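Sister chromatid cohesion protein (Chaetomium thermophilum, PDB 5T8V) probably acts as a cohesin loader that binds chromatin, this chain being the C-terminal, HEAT-repeat part of the longer Scc2 protein. Local coordinates at residues Val946-Lys951 / Met995-Phe1000; Ser1009-Val1013 / Cys1040-Asn1046. One frame throughout, in Å; residues are numbered along the deposited sequence.

Contact 1. Residues Val946-Lys951 / Met995-Phe1000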
ATOM      1  N   VAL A 946      48.222 -10.835  47.196  1.00 42.08           N
ATOM      2  CA  VAL A 946      47.706  -9.650  47.880  1.00 41.62           C
ATOM      3  C   VAL A 946      48.772  -9.063  48.798  1.00 42.73           C
ATOM      4  O   VAL A 946      49.012  -7.849  48.806  1.00 42.33           O
ATOM      5  CB  VAL A 946      46.424 -10.002  48.659  1.00 41.73           C
ATOM      6  CG1 VAL A 946      45.869  -8.777  49.379  1.00 41.53           C
ATOM      7  CG2 VAL A 946      45.372 -10.594  47.725  1.00 40.82           C
ATOM      8  N   ILE A 947      49.428  -9.919  49.585  1.00 44.33           N
ATOM      9  CA  ILE A 947      50.409  -9.444  50.558  1.00 45.72           C
ATOM     10  C   ILE A 947      51.579  -8.778  49.848  1.00 45.71           C
ATOM     11  O   ILE A 947      52.040  -7.703  50.249  1.00 45.92           O
ATOM     12  CB  ILE A 947      50.877 -10.605  51.455  1.00 47.77           C
ATOM     13  CG1 ILE A 947      49.718 -11.085  52.335  1.00 48.14           C
ATOM     14  CG2 ILE A 947      52.055 -10.173  52.334  1.00 49.54           C
ATOM     15  CD1 ILE A 947      49.986 -12.390  53.061  1.00 50.22           C
ATOM     16  N   SER A 948      52.085  -9.407  48.785  1.00 45.86           N
ATOM     17  CA  SER A 948      53.189  -8.810  48.042  1.00 46.13           C
ATOM     18  C   SER A 948      52.786  -7.459  47.465  1.00 44.64           C
ATOM     19  O   SER A 948      53.571  -6.504  47.497  1.00 45.08           O
ATOM     20  CB  SER A 948      53.653  -9.756  46.933  1.00 46.48           C
ATOM     21  OG  SER A 948      52.596 -10.065  46.041  1.00 45.18           O
ATOM     22  N   SER A 949      51.562  -7.356  46.944  1.00 48.56           N
ATOM     23  CA  SER A 949      51.103  -6.084  46.393  1.00 48.60           C
ATOM     24  C   SER A 949      51.044  -5.006  47.471  1.00 50.60           C
ATOM     25  O   SER A 949      51.518  -3.882  47.270  1.00 51.99           O
ATOM     26  CB  SER A 949      49.738  -6.267  45.732  1.00 46.85           C
ATOM     27  OG  SER A 949      49.821  -7.171  44.644  1.00 46.16           O
ATOM     28  N   LEU A 950      50.466  -5.334  48.629  1.00 61.07           N
ATOM     29  CA  LEU A 950      50.372  -4.361  49.715  1.00 63.62           C
ATOM     30  C   LEU A 950      51.757  -3.928  50.185  1.00 65.33           C
ATOM     31  O   LEU A 950      52.038  -2.727  50.322  1.00 66.67           O
ATOM     32  CB  LEU A 950      49.565  -4.956  50.870  1.00 63.82           C
ATOM     33  CG  LEU A 950      48.091  -5.226  50.560  1.00 63.55           C
ATOM     34  CD1 LEU A 950      47.473  -6.147  51.601  1.00 64.46           C
ATOM     35  CD2 LEU A 950      47.318  -3.919  50.479  1.00 64.14           C
ATOM     36  N   LYS A 951      52.634  -4.899  50.451  1.00 52.09           N
ATOM     37  CA  LYS A 951      54.023  -4.585  50.771  1.00 53.26           C
ATOM     38  C   LYS A 951      54.589  -3.602  49.759  1.00 51.89           C
ATOM     39  O   LYS A 951      55.189  -2.587  50.127  1.00 52.13           O
ATOM     40  CB  LYS A 951      54.860  -5.868  50.802  1.00 54.94           C
ATOM     41  CG  LYS A 951      54.562  -6.795  51.977  1.00 56.33           C
ATOM     42  CD  LYS A 951      55.172  -6.275  53.271  1.00 58.46           C
ATOM     43  CE  LYS A 951      54.631  -7.018  54.483  1.00 59.52           C
ATOM     44  NZ  LYS A 951      54.975  -6.335  55.762  1.00 61.35           N
ATOM     45  N   MET A 995      47.043 -15.574  57.937  1.00100.10           N
ATOM     46  CA  MET A 995      48.088 -15.497  56.923  1.00 97.51           C
ATOM     47  C   MET A 995      48.583 -14.073  56.719  1.00 92.81           C
ATOM     48  O   MET A 995      49.719 -13.880  56.271  1.00 91.96           O
ATOM     49  CB  MET A 995      47.569 -16.064  55.597  1.00 97.71           C
ATOM     50  CG  MET A 995      48.526 -15.917  54.416  1.00 97.34           C
ATOM     51  SD  MET A 995      50.107 -16.753  54.662  1.00 99.85           S
ATOM     52  CE  MET A 995      50.980 -16.272  53.172  1.00 97.32           C
ATOM     53  N   PHE A 996      47.761 -13.073  57.039  1.00 65.22           N
ATOM     54  CA  PHE A 996      48.137 -11.680  56.831  1.00 59.84           C
ATOM     55  C   PHE A 996      48.822 -11.062  58.042  1.00 61.31           C
ATOM     56  O   PHE A 996      49.634 -10.143  57.878  1.00 60.18           O
ATOM     57  CB  PHE A 996      46.900 -10.853  56.468  1.00 57.81           C
ATOM     58  CG  PHE A 996      46.443 -11.040  55.048  1.00 55.70           C
ATOM     59  CD1 PHE A 996      45.655 -12.123  54.695  1.00 56.44           C
ATOM     60  CD2 PHE A 996      46.803 -10.131  54.066  1.00 53.23           C
ATOM     61  CE1 PHE A 996      45.237 -12.295  53.390  1.00 54.72           C
ATOM     62  CE2 PHE A 996      46.387 -10.298  52.761  1.00 51.53           C
ATOM     63  CZ  PHE A 996      45.603 -11.382  52.422  1.00 52.26           C
ATOM     64  N   LYS A 997      48.526 -11.537  59.253  1.00 87.84           N
ATOM     65  CA  LYS A 997      49.151 -10.949  60.432  1.00 89.63           C
ATOM     66  C   LYS A 997      50.636 -11.281  60.505  1.00 90.45           C
ATOM     67  O   LYS A 997      51.406 -10.533  61.119  1.00 90.78           O
ATOM     68  CB  LYS A 997      48.446 -11.421  61.704  1.00 92.83           C
ATOM     69  CG  LYS A 997      48.788 -10.574  62.923  1.00 94.58           C
ATOM     70  CD  LYS A 997      48.386 -11.240  64.228  1.00 97.79           C
ATOM     71  CE  LYS A 997      48.800 -10.387  65.419  1.00 98.83           C
ATOM     72  NZ  LYS A 997      48.490 -11.034  66.720  1.00102.44           N
ATOM     73  N   GLU A 998      51.058 -12.388  59.889  1.00 87.97           N
ATOM     74  CA  GLU A 998      52.468 -12.762  59.933  1.00 88.41           C
ATOM     75  C   GLU A 998      53.343 -11.737  59.224  1.00 85.06           C
ATOM     76  O   GLU A 998      54.520 -11.582  59.569  1.00 85.92           O
ATOM     77  CB  GLU A 998      52.667 -14.146  59.310  1.00 89.90           C
ATOM     78  CG  GLU A 998      51.775 -15.237  59.891  1.00 93.46           C
ATOM     79  CD  GLU A 998      51.856 -15.322  61.404  1.00 97.76           C
ATOM     80  OE1 GLU A 998      51.085 -14.612  62.084  1.00 98.94           O
ATOM     81  OE2 GLU A 998      52.696 -16.094  61.913  1.00 99.92           O
ATOM     82  N   HIS A 999      52.791 -11.029  58.237  1.00 77.01           N
ATOM     83  CA  HIS A 999      53.542 -10.038  57.475  1.00 75.70           C
ATOM     84  C   HIS A 999      53.229  -8.607  57.884  1.00 74.95           C
ATOM     85  O   HIS A 999      54.077  -7.726  57.712  1.00 73.85           O
ATOM     86  CB  HIS A 999      53.262 -10.200  55.978  1.00 72.78           C
ATOM     87  CG  HIS A 999      53.493 -11.588  55.467  1.00 73.67           C
ATOM     88  ND1 HIS A 999      52.648 -12.637  55.757  1.00 75.09           N
ATOM     89  CD2 HIS A 999      54.476 -12.100  54.690  1.00 73.91           C
ATOM     90  CE1 HIS A 999      53.099 -13.735  55.178  1.00 75.82           C
ATOM     91  NE2 HIS A 999      54.207 -13.437  54.524  1.00 75.09           N
ATOM     92  N   PHE A1000      52.032  -8.355  58.415  1.00 60.20           N
ATOM     93  CA  PHE A1000      51.642  -7.047  58.935  1.00 59.67           C
ATOM     94  C   PHE A1000      51.438  -7.187  60.439  1.00 62.48           C
ATOM     95  O   PHE A1000      50.309  -7.422  60.895  1.00 63.09           O
ATOM     96  CB  PHE A1000      50.370  -6.544  58.251  1.00 57.42           C
ATOM     97  CG  PHE A1000      50.449  -6.555  56.750  1.00 54.97           C
ATOM     98  CD1 PHE A1000      50.919  -5.452  56.059  1.00 53.23           C
ATOM     99  CD2 PHE A1000      50.061  -7.673  56.032  1.00 54.68           C
ATOM    100  CE1 PHE A1000      50.997  -5.463  54.679  1.00 51.26           C
ATOM    101  CE2 PHE A1000      50.136  -7.691  54.653  1.00 52.68           C
ATOM    102  CZ  PHE A1000      50.603  -6.586  53.975  1.00 50.97           C
TER
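I947 lays its CD1 methyl over the face of the F996 ring, 4.2 Å from the ring centroid, while its CG2 sits over the face of H999, 4.1 Å from that centroid. These two CH-pi contacts centre a buried interface in the helical HEAT-repeat array, where helix 940-960 is packed against by the loop that leads from helix 969-986 to helix 1009-1016. The helix supplies V946, I947, L950 and K951. V946 CG1 meets the edge of F996, 3.7 Å from its CE2, and L950 CB lies 3.7 Å from F1000 CZ. The rings of F996 and F1000 reach the helix although their CA-to-CB bonds run sideways to it; their turn is held by the F1000 N to F996 O hydrogen bond of 3.0 Å, and A983 and V980 of helix 969-986 back V946 and L950. At the more open margin K951 lies over F1000, its NZ 4.5 Å from the ring centroid in a cation-pi contact, and the same NZ donates a 2.6 Å hydrogen bond to H999 O.

Contact 2. Residues Ser1009-Val1013 / Cys1040-Asn1046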
ATOM      1  N   SER A1009      39.806  -6.801  54.183  1.00 59.53           N
ATOM      2  CA  SER A1009      39.153  -5.701  53.482  1.00 55.54           C
ATOM      3  C   SER A1009      39.573  -4.362  54.075  1.00 54.16           C
ATOM      4  O   SER A1009      40.062  -3.473  53.366  1.00 53.29           O
ATOM      5  CB  SER A1009      37.634  -5.869  53.561  1.00 55.96           C
ATOM      6  OG  SER A1009      37.263  -7.233  53.449  1.00 57.21           O
ATOM      7  N   LYS A1010      39.398  -4.212  55.389  1.00 63.01           N
ATOM      8  CA  LYS A1010      39.797  -2.980  56.057  1.00 61.45           C
ATOM      9  C   LYS A1010      41.307  -2.793  56.043  1.00 61.50           C
ATOM     10  O   LYS A1010      41.785  -1.658  56.122  1.00 60.94           O
ATOM     11  CB  LYS A1010      39.282  -2.971  57.496  1.00 63.39           C
ATOM     12  CG  LYS A1010      39.869  -1.859  58.343  1.00 63.70           C
ATOM     13  CD  LYS A1010      39.001  -1.551  59.546  1.00 65.69           C
ATOM     14  CE  LYS A1010      39.679  -0.551  60.466  1.00 67.85           C
ATOM     15  NZ  LYS A1010      38.739   0.010  61.473  1.00 70.45           N
ATOM     16  N   LEU A1011      42.075  -3.880  55.960  1.00 61.73           N
ATOM     17  CA  LEU A1011      43.523  -3.743  55.839  1.00 62.15           C
ATOM     18  C   LEU A1011      43.894  -3.134  54.492  1.00 59.86           C
ATOM     19  O   LEU A1011      44.677  -2.178  54.421  1.00 60.14           O
ATOM     20  CB  LEU A1011      44.197  -5.105  56.028  1.00 63.71           C
ATOM     21  CG  LEU A1011      45.720  -5.160  55.879  1.00 64.06           C
ATOM     22  CD1 LEU A1011      46.404  -4.167  56.807  1.00 65.24           C
ATOM     23  CD2 LEU A1011      46.226  -6.570  56.147  1.00 64.58           C
ATOM     24  N   MET A1012      43.320  -3.668  53.412  1.00 54.57           N
ATOM     25  CA  MET A1012      43.555  -3.108  52.086  1.00 52.36           C
ATOM     26  C   MET A1012      43.130  -1.645  52.032  1.00 51.35           C
ATOM     27  O   MET A1012      43.904  -0.772  51.617  1.00 50.90           O
ATOM     28  CB  MET A1012      42.808  -3.938  51.039  1.00 50.97           C
ATOM     29  CG  MET A1012      43.209  -5.412  51.039  1.00 51.96           C
ATOM     30  SD  MET A1012      42.416  -6.411  49.762  1.00 51.30           S
ATOM     31  CE  MET A1012      40.751  -6.541  50.398  1.00 51.13           C
ATOM     32  N   VAL A1013      41.902  -1.356  52.467  1.00 42.88           N
ATOM     33  CA  VAL A1013      41.418   0.023  52.465  1.00 42.21           C
ATOM     34  C   VAL A1013      42.360   0.917  53.264  1.00 43.15           C
ATOM     35  O   VAL A1013      42.767   1.990  52.805  1.00 42.42           O
ATOM     36  CB  VAL A1013      39.980   0.086  53.013  1.00 43.31           C
ATOM     37  CG1 VAL A1013      39.517   1.535  53.158  1.00 44.10           C
ATOM     38  CG2 VAL A1013      39.032  -0.684  52.103  1.00 42.43           C
ATOM     39  N   CYS A1040      35.360  -1.844  48.324  1.00 44.26           N
ATOM     40  CA  CYS A1040      34.143  -1.538  49.067  1.00 45.50           C
ATOM     41  C   CYS A1040      32.912  -2.137  48.400  1.00 45.55           C
ATOM     42  O   CYS A1040      31.990  -2.590  49.088  1.00 47.08           O
ATOM     43  CB  CYS A1040      33.984  -0.026  49.213  1.00 45.54           C
ATOM     44  SG  CYS A1040      35.215   0.749  50.276  1.00 46.75           S
ATOM     45  N   GLN A1041      32.871  -2.150  47.064  1.00 41.11           N
ATOM     46  CA  GLN A1041      31.667  -2.624  46.388  1.00 40.86           C
ATOM     47  C   GLN A1041      31.339  -4.063  46.765  1.00 41.81           C
ATOM     48  O   GLN A1041      30.169  -4.459  46.734  1.00 42.76           O
ATOM     49  CB  GLN A1041      31.818  -2.483  44.872  1.00 39.75           C
ATOM     50  CG  GLN A1041      32.582  -3.605  44.191  1.00 39.38           C
ATOM     51  CD  GLN A1041      32.638  -3.430  42.691  1.00 38.26           C
ATOM     52  OE1 GLN A1041      32.255  -4.323  41.938  1.00 38.46           O
ATOM     53  NE2 GLN A1041      33.114  -2.271  42.246  1.00 37.45           N
ATOM     54  N   SER A1042      32.349  -4.856  47.127  1.00 39.36           N
ATOM     55  CA  SER A1042      32.140  -6.230  47.566  1.00 41.09           C
ATOM     56  C   SER A1042      32.243  -6.397  49.077  1.00 42.76           C
ATOM     57  O   SER A1042      31.922  -7.476  49.588  1.00 44.57           O
ATOM     58  CB  SER A1042      33.146  -7.163  46.885  1.00 41.17           C
ATOM     59  OG  SER A1042      32.877  -7.268  45.497  1.00 40.19           O
ATOM     60  N   SER A1043      32.685  -5.369  49.798  1.00 47.51           N
ATOM     61  CA  SER A1043      32.693  -5.360  51.261  1.00 49.45           C
ATOM     62  C   SER A1043      32.074  -4.046  51.718  1.00 48.51           C
ATOM     63  O   SER A1043      32.768  -3.157  52.227  1.00 47.60           O
ATOM     64  CB  SER A1043      34.110  -5.532  51.812  1.00 50.34           C
ATOM     65  OG  SER A1043      34.633  -6.807  51.480  1.00 50.79           O
ATOM     66  N   PRO A1044      30.760  -3.892  51.548  1.00 47.20           N
ATOM     67  CA  PRO A1044      30.142  -2.570  51.743  1.00 47.77           C
ATOM     68  C   PRO A1044      30.359  -1.971  53.121  1.00 49.43           C
ATOM     69  O   PRO A1044      30.279  -0.744  53.258  1.00 48.75           O
ATOM     70  CB  PRO A1044      28.653  -2.838  51.482  1.00 47.91           C
ATOM     71  CG  PRO A1044      28.629  -4.065  50.633  1.00 47.20           C
ATOM     72  CD  PRO A1044      29.780  -4.896  51.096  1.00 47.39           C
ATOM     73  N   ARG A1045      30.625  -2.779  54.149  1.00 60.32           N
ATOM     74  CA  ARG A1045      30.801  -2.221  55.484  1.00 62.83           C
ATOM     75  C   ARG A1045      31.976  -1.255  55.554  1.00 61.32           C
ATOM     76  O   ARG A1045      32.022  -0.418  56.463  1.00 62.40           O
ATOM     77  CB  ARG A1045      30.979  -3.341  56.508  1.00 66.71           C
ATOM     78  CG  ARG A1045      29.694  -4.109  56.796  1.00 70.48           C
ATOM     79  CD  ARG A1045      29.524  -4.406  58.278  1.00 74.99           C
ATOM     80  NE  ARG A1045      29.513  -3.188  59.088  1.00 78.57           N
ATOM     81  CZ  ARG A1045      28.456  -2.396  59.250  1.00 78.92           C
ATOM     82  NH1 ARG A1045      27.304  -2.675  58.654  1.00 78.31           N
ATOM     83  NH2 ARG A1045      28.553  -1.312  60.010  1.00 79.30           N
ATOM     84  N   ASN A1046      32.922  -1.342  54.617  1.00 46.84           N
ATOM     85  CA  ASN A1046      34.021  -0.385  54.585  1.00 45.69           C
ATOM     86  C   ASN A1046      33.567   0.997  54.135  1.00 44.13           C
ATOM     87  O   ASN A1046      34.226   1.987  54.466  1.00 44.19           O
ATOM     88  CB  ASN A1046      35.135  -0.889  53.666  1.00 44.90           C
ATOM     89  CG  ASN A1046      35.966  -1.984  54.307  1.00 46.82           C
ATOM     90  OD1 ASN A1046      36.011  -3.113  53.817  1.00 47.15           O
ATOM     91  ND2 ASN A1046      36.633  -1.653  55.407  1.00 48.14           N
TER
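This is a small, buried helix-to-turn contact between consecutive helices of the HEAT-repeat array: the first turn of helix 1009-1016 packs against the C-terminal end of helix 1026-1042 and the turn that follows it. Only 208 Å² is buried, with N1046 the largest single contributor at 69 Å²; its CA-to-CB bond is directed at the opposing helix. Its amide spans three residues spaced along that helical turn, with OD1 3.2 Å from S1009 CB, ND2 3.6 Å from K1010 CB and CG 4.0 Å from V1013 CG2. All three are approaches to carbon atoms, so the amide meets the helix by packing. The turn carrying it is held by N1046 N bonding to S1043 O at 3.0 Å. S1009 finds its main polar partner in N988, in the loop after helix 969-986, and S1043 also touches N988. V1013 is further enclosed by V1036 and V1039 of helix 1026-1042, and its CG2 reaches C1040 SG at a loose 4.5 Å.

Contacts 1 and 2 follow one another along the chain, their centres 16 Å apart, far out on the same side of the molecule, about 74 and 64 Å from its centre. Helix 1009-1016 joins them: S1009, K1010 and V1013 serve contact 2, whereas L1011 packs on contact 1, and M1012 touches V946 and L950 there as well as V1039 of helix 1026-1042. L1011 CD2 comes within 4.0 Å of F1000 CD2 and 4.2 Å of F996 CD2, and M1012 SD is 4.2 Å from V946 CG1. Packing is therefore continuous from helix 940-960 through helix 1009-1016 to helix 1026-1042, a layered packing of neighbouring helices consistent with a HEAT-repeat solenoid. Neither contact includes a bound ligand.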